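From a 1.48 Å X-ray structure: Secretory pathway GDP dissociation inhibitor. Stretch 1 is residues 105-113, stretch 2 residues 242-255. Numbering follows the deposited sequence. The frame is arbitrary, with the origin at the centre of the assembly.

Stretch 1, residues 105-113: DVTRYVDFK
Stretch 2, residues 242-255: GELPQGFARLSAIY

Stretch 2 is a nearly regular helix through Ile 254, with phi/psi close to -62/-41 along most of its length and i to i+4 bonds such as Gly 247 N to Glu 243 O (2.9 Å) and Leu 251 N to Gly 247 O (3.0 Å). Tyr 255, at -91/17, is the first residue to leave helical geometry, although its N still bonds Leu 251 O at 3.1 Å. Stretch 1 is less regular. Asp 105 leaves a preceding helix with positive phi (61/25) in a Schellman motif; Val 106 to Arg 108 then form a 3-10 segment, with Arg 108 N bonded to Asp 105 O (2.9 Å) and Tyr 109 N to Val 106 O (2.8 Å). Tyr 109 (-115/-7) leads to the extended Val 110 (-143/130), and Phe 112 and Lys 113 lie in a strand.

The two backbones come close where the CA of Tyr 109 lies 5.4 Å from the CA of Gly 247; the CA atoms of Val 110 and Glu 243 are 6.2 Å apart. Glycine suits this point because it offers no side chain: an ideal CB on Gly 247 would point toward stretch 1 and fall 3.0 Å from Val 106 CG1, a clash, and 3.3 Å from Val 110 CG2.

Val 106 (chi1 t, 169°) uses its compact branched side chain to fill the space beside this glycine. Its CG1 lies 3.9 Å from Gly 247 C and 4.1 Å from the centroid of the Phe 248 ring, 13° off the ring normal, a CH-pi contact. Its CG2 is 3.8 Å from Phe 248 CE1 and 3.9 Å from Leu 251 CB. The CA-to-CB bond of Phe 248 points away, but its long side chain (chi1 -77°, chi2 -79°) brings the ring back to present a face to the valine.

Tyr 109 (chi1 -39°, chi2 131°) has a ring long enough to reach from Gly 247 to Ile 254. Its CD1 is 3.4 Å from Gly 247 O, and its OH is 3.1 Å from Ile 254 CD1. Over one ring face, the extended Arg 250 (chi1 to chi3 all t, chi4 84°) places CD 3.7 Å from the ring centroid, 12° off the normal. The aliphatic part of arginine can thus pack on the aromatic ring while its guanidinium nitrogens bond elsewhere in the structure.

Val 110 (chi1 t, -171°) sits against the start of stretch 2, with CG2 3.5 Å from Glu 243 O and CG1 4.3 Å from Leu 244 CD2. Leu 244 (m, t) also meets the edge of the Phe 112 ring (chi1 -61°, chi2 87°), its CD2 3.9 Å from Phe 112 CZ.

No direct hydrogen bond joins the stretches; two waters supply the polar link. Water 1 donates to Tyr 109 O (3.0 Å) and Glu 243 O (2.8 Å), while water 2 donates to Tyr 109 O (2.9 Å) and Glu 243 OE2 (2.6 Å), a carboxylate brought within reach by chi1 -57° and chi2 -56°.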

# COMPACT_ATOMS: atom_id res chain seq x y z
N ASP A 105 -8.14 6.81 -8.07
CA ASP A 105 -7.84 7.89 -7.12
C ASP A 105 -7.39 7.36 -5.74
O ASP A 105 -7.49 8.05 -4.72
CB ASP A 105 -9.00 8.87 -6.96
CG ASP A 105 -9.24 9.74 -8.21
OD1 ASP A 105 -8.41 9.81 -9.14
OD2 ASP A 105 -10.33 10.34 -8.24
N VAL A 106 -6.85 6.15 -5.72
CA VAL A 106 -6.24 5.63 -4.46
C VAL A 106 -4.96 6.41 -4.13
O VAL A 106 -4.49 6.42 -3.00
CB VAL A 106 -6.11 4.10 -4.50
CG1 VAL A 106 -5.26 3.59 -3.34
CG2 VAL A 106 -7.50 3.51 -4.44
N THR A 107 -4.48 7.17 -5.12
CA THR A 107 -3.51 8.21 -4.86
C THR A 107 -3.94 9.19 -3.77
O THR A 107 -3.07 9.86 -3.17
CB THR A 107 -3.23 9.04 -6.16
OG1 THR A 107 -4.47 9.45 -6.77
CG2 THR A 107 -2.44 8.20 -7.16
N ARG A 108 -5.24 9.29 -3.48
CA ARG A 108 -5.71 10.15 -2.37
C ARG A 108 -5.32 9.59 -0.99
O ARG A 108 -5.33 10.33 0.02
CB ARG A 108 -7.24 10.25 -2.39
CG ARG A 108 -7.84 11.01 -3.54
CD ARG A 108 -9.35 10.72 -3.47
NE ARG A 108 -10.06 11.59 -4.39
CZ ARG A 108 -11.36 11.92 -4.32
NH1 ARG A 108 -12.18 11.44 -3.37
NH2 ARG A 108 -11.82 12.75 -5.25
N TYR A 109 -4.97 8.31 -0.94
CA TYR A 109 -4.78 7.63 0.36
C TYR A 109 -3.33 7.20 0.56
O TYR A 109 -2.97 6.69 1.63
CB TYR A 109 -5.71 6.41 0.51
CG TYR A 109 -7.10 6.65 -0.06
CD1 TYR A 109 -7.68 5.73 -0.91
CD2 TYR A 109 -7.80 7.82 0.22
CE1 TYR A 109 -8.94 5.93 -1.47
CE2 TYR A 109 -9.06 8.04 -0.32
CZ TYR A 109 -9.62 7.10 -1.18
OH TYR A 109 -10.86 7.31 -1.80
N VAL A 110 -2.51 7.35 -0.50
CA VAL A 110 -1.11 6.88 -0.44
C VAL A 110 -0.26 7.88 -1.21
O VAL A 110 -0.59 8.25 -2.34
CB VAL A 110 -0.92 5.51 -1.11
CG1 VAL A 110 0.51 5.00 -0.83
CG2 VAL A 110 -1.97 4.50 -0.64
N ASP A 111 0.81 8.32 -0.57
CA ASP A 111 1.81 9.21 -1.22
C ASP A 111 3.03 8.40 -1.64
O ASP A 111 3.35 7.41 -0.98
CB ASP A 111 2.26 10.26 -0.23
CG ASP A 111 1.16 11.28 0.08
OD1 ASP A 111 0.42 11.69 -0.84
OD2 ASP A 111 1.08 11.71 1.24
N PHE A 112 3.75 8.87 -2.67
CA PHE A 112 4.90 8.12 -3.24
C PHE A 112 6.11 8.98 -3.37
O PHE A 112 5.97 10.16 -3.70
CB PHE A 112 4.53 7.54 -4.60
CG PHE A 112 3.39 6.55 -4.52
CD1 PHE A 112 2.07 6.98 -4.59
CD2 PHE A 112 3.63 5.20 -4.34
CE1 PHE A 112 1.02 6.10 -4.51
CE2 PHE A 112 2.57 4.31 -4.23
CZ PHE A 112 1.27 4.77 -4.32
N LYS A 113 7.29 8.40 -3.14
CA LYS A 113 8.56 9.06 -3.47
C LYS A 113 9.34 8.20 -4.46
O LYS A 113 9.20 6.99 -4.49
CB LYS A 113 9.47 9.26 -2.24
CG LYS A 113 9.00 10.18 -1.18
CD LYS A 113 10.20 10.61 -0.37
CE LYS A 113 9.83 11.86 0.40
NZ LYS A 113 10.64 11.98 1.64
N GLY A 242 2.34 -1.43 3.33
CA GLY A 242 1.05 -1.67 3.99
C GLY A 242 0.01 -0.58 3.68
O GLY A 242 -1.19 -0.81 3.81
N GLU A 243 0.45 0.61 3.27
CA GLU A 243 -0.51 1.65 2.91
C GLU A 243 -1.35 1.26 1.68
O GLU A 243 -2.48 1.75 1.52
CB GLU A 243 0.20 2.96 2.63
CG GLU A 243 1.06 3.45 3.80
CD GLU A 243 0.25 3.60 5.11
OE1 GLU A 243 0.34 2.70 6.00
OE2 GLU A 243 -0.47 4.62 5.25
N LEU A 244 -0.77 0.46 0.78
CA LEU A 244 -1.46 0.11 -0.47
C LEU A 244 -2.75 -0.71 -0.20
O LEU A 244 -3.83 -0.29 -0.65
CB LEU A 244 -0.49 -0.61 -1.44
CG LEU A 244 0.63 0.31 -1.95
CD1 LEU A 244 1.76 -0.58 -2.54
CD2 LEU A 244 0.11 1.32 -3.00
N PRO A 245 -2.66 -1.86 0.49
CA PRO A 245 -3.93 -2.59 0.74
C PRO A 245 -4.92 -1.74 1.52
O PRO A 245 -6.12 -1.79 1.25
CB PRO A 245 -3.51 -3.85 1.53
CG PRO A 245 -2.12 -3.50 2.08
CD PRO A 245 -1.50 -2.58 1.06
N GLN A 246 -4.43 -0.95 2.46
CA GLN A 246 -5.33 -0.11 3.27
C GLN A 246 -6.06 0.89 2.36
O GLN A 246 -7.25 1.17 2.56
CB GLN A 246 -4.56 0.62 4.37
CG GLN A 246 -4.13 -0.36 5.47
CD GLN A 246 -3.39 0.35 6.59
OE1 GLN A 246 -3.95 1.16 7.31
NE2 GLN A 246 -2.12 0.06 6.71
N GLY A 247 -5.35 1.38 1.35
CA GLY A 247 -5.97 2.35 0.45
C GLY A 247 -7.02 1.73 -0.44
O GLY A 247 -8.09 2.33 -0.70
N PHE A 248 -6.73 0.54 -0.97
CA PHE A 248 -7.73 -0.14 -1.80
C PHE A 248 -8.92 -0.61 -0.95
O PHE A 248 -10.06 -0.64 -1.46
CB PHE A 248 -7.10 -1.25 -2.63
CG PHE A 248 -6.34 -0.71 -3.82
CD1 PHE A 248 -7.04 -0.31 -4.98
CD2 PHE A 248 -4.96 -0.52 -3.76
CE1 PHE A 248 -6.36 0.23 -6.08
CE2 PHE A 248 -4.27 0.05 -4.85
CZ PHE A 248 -4.96 0.40 -6.02
N ALA A 249 -8.68 -0.97 0.31
CA ALA A 249 -9.78 -1.33 1.23
C ALA A 249 -10.68 -0.11 1.45
O ALA A 249 -11.92 -0.23 1.48
CB ALA A 249 -9.24 -1.84 2.56
N ARG A 250 -10.07 1.06 1.62
CA ARG A 250 -10.87 2.28 1.75
C ARG A 250 -11.72 2.51 0.46
O ARG A 250 -12.93 2.81 0.55
CB ARG A 250 -10.00 3.48 2.07
CG ARG A 250 -10.85 4.74 2.18
CD ARG A 250 -10.02 5.91 2.59
NE ARG A 250 -10.87 7.10 2.60
CZ ARG A 250 -11.65 7.44 3.64
NH1 ARG A 250 -11.66 6.72 4.79
NH2 ARG A 250 -12.43 8.51 3.52
N LEU A 251 -11.10 2.33 -0.73
CA LEU A 251 -11.86 2.46 -2.02
C LEU A 251 -13.07 1.52 -2.01
O LEU A 251 -14.21 1.91 -2.32
CB LEU A 251 -10.95 2.13 -3.20
CG LEU A 251 -11.64 2.17 -4.56
CD1 LEU A 251 -11.94 3.60 -5.03
CD2 LEU A 251 -10.75 1.43 -5.57
N SER A 252 -12.84 0.27 -1.63
CA SER A 252 -13.94 -0.68 -1.56
C SER A 252 -15.03 -0.20 -0.57
O SER A 252 -16.22 -0.23 -0.90
CB SER A 252 -13.44 -2.06 -1.11
OG SER A 252 -14.50 -2.98 -1.16
N ALA A 253 -14.61 0.23 0.61
CA ALA A 253 -15.59 0.69 1.64
C ALA A 253 -16.42 1.87 1.13
O ALA A 253 -17.63 1.94 1.33
CB ALA A 253 -14.85 1.07 2.93
N ILE A 254 -15.77 2.79 0.42
CA ILE A 254 -16.48 3.94 -0.12
C ILE A 254 -17.59 3.48 -1.06
O ILE A 254 -18.69 4.05 -1.09
CB ILE A 254 -15.49 4.90 -0.85
CG1 ILE A 254 -14.65 5.63 0.19
CG2 ILE A 254 -16.23 5.89 -1.74
CD1 ILE A 254 -13.42 6.25 -0.36
N TYR A 255 -17.27 2.48 -1.87
CA TYR A 255 -18.21 2.00 -2.87
C TYR A 255 -19.10 0.88 -2.38
O TYR A 255 -19.74 0.20 -3.18
CB TYR A 255 -17.49 1.61 -4.17
CG TYR A 255 -17.11 2.81 -4.98
CD1 TYR A 255 -17.94 3.27 -6.01
CD2 TYR A 255 -15.94 3.52 -4.70
CE1 TYR A 255 -17.59 4.38 -6.77
CE2 TYR A 255 -15.58 4.64 -5.46
CZ TYR A 255 -16.41 5.08 -6.48
OH TYR A 255 -16.04 6.19 -7.25
O HOH W 1 -3.87 3.97 2.59
O HOH W 2 -0.83 6.55 3.52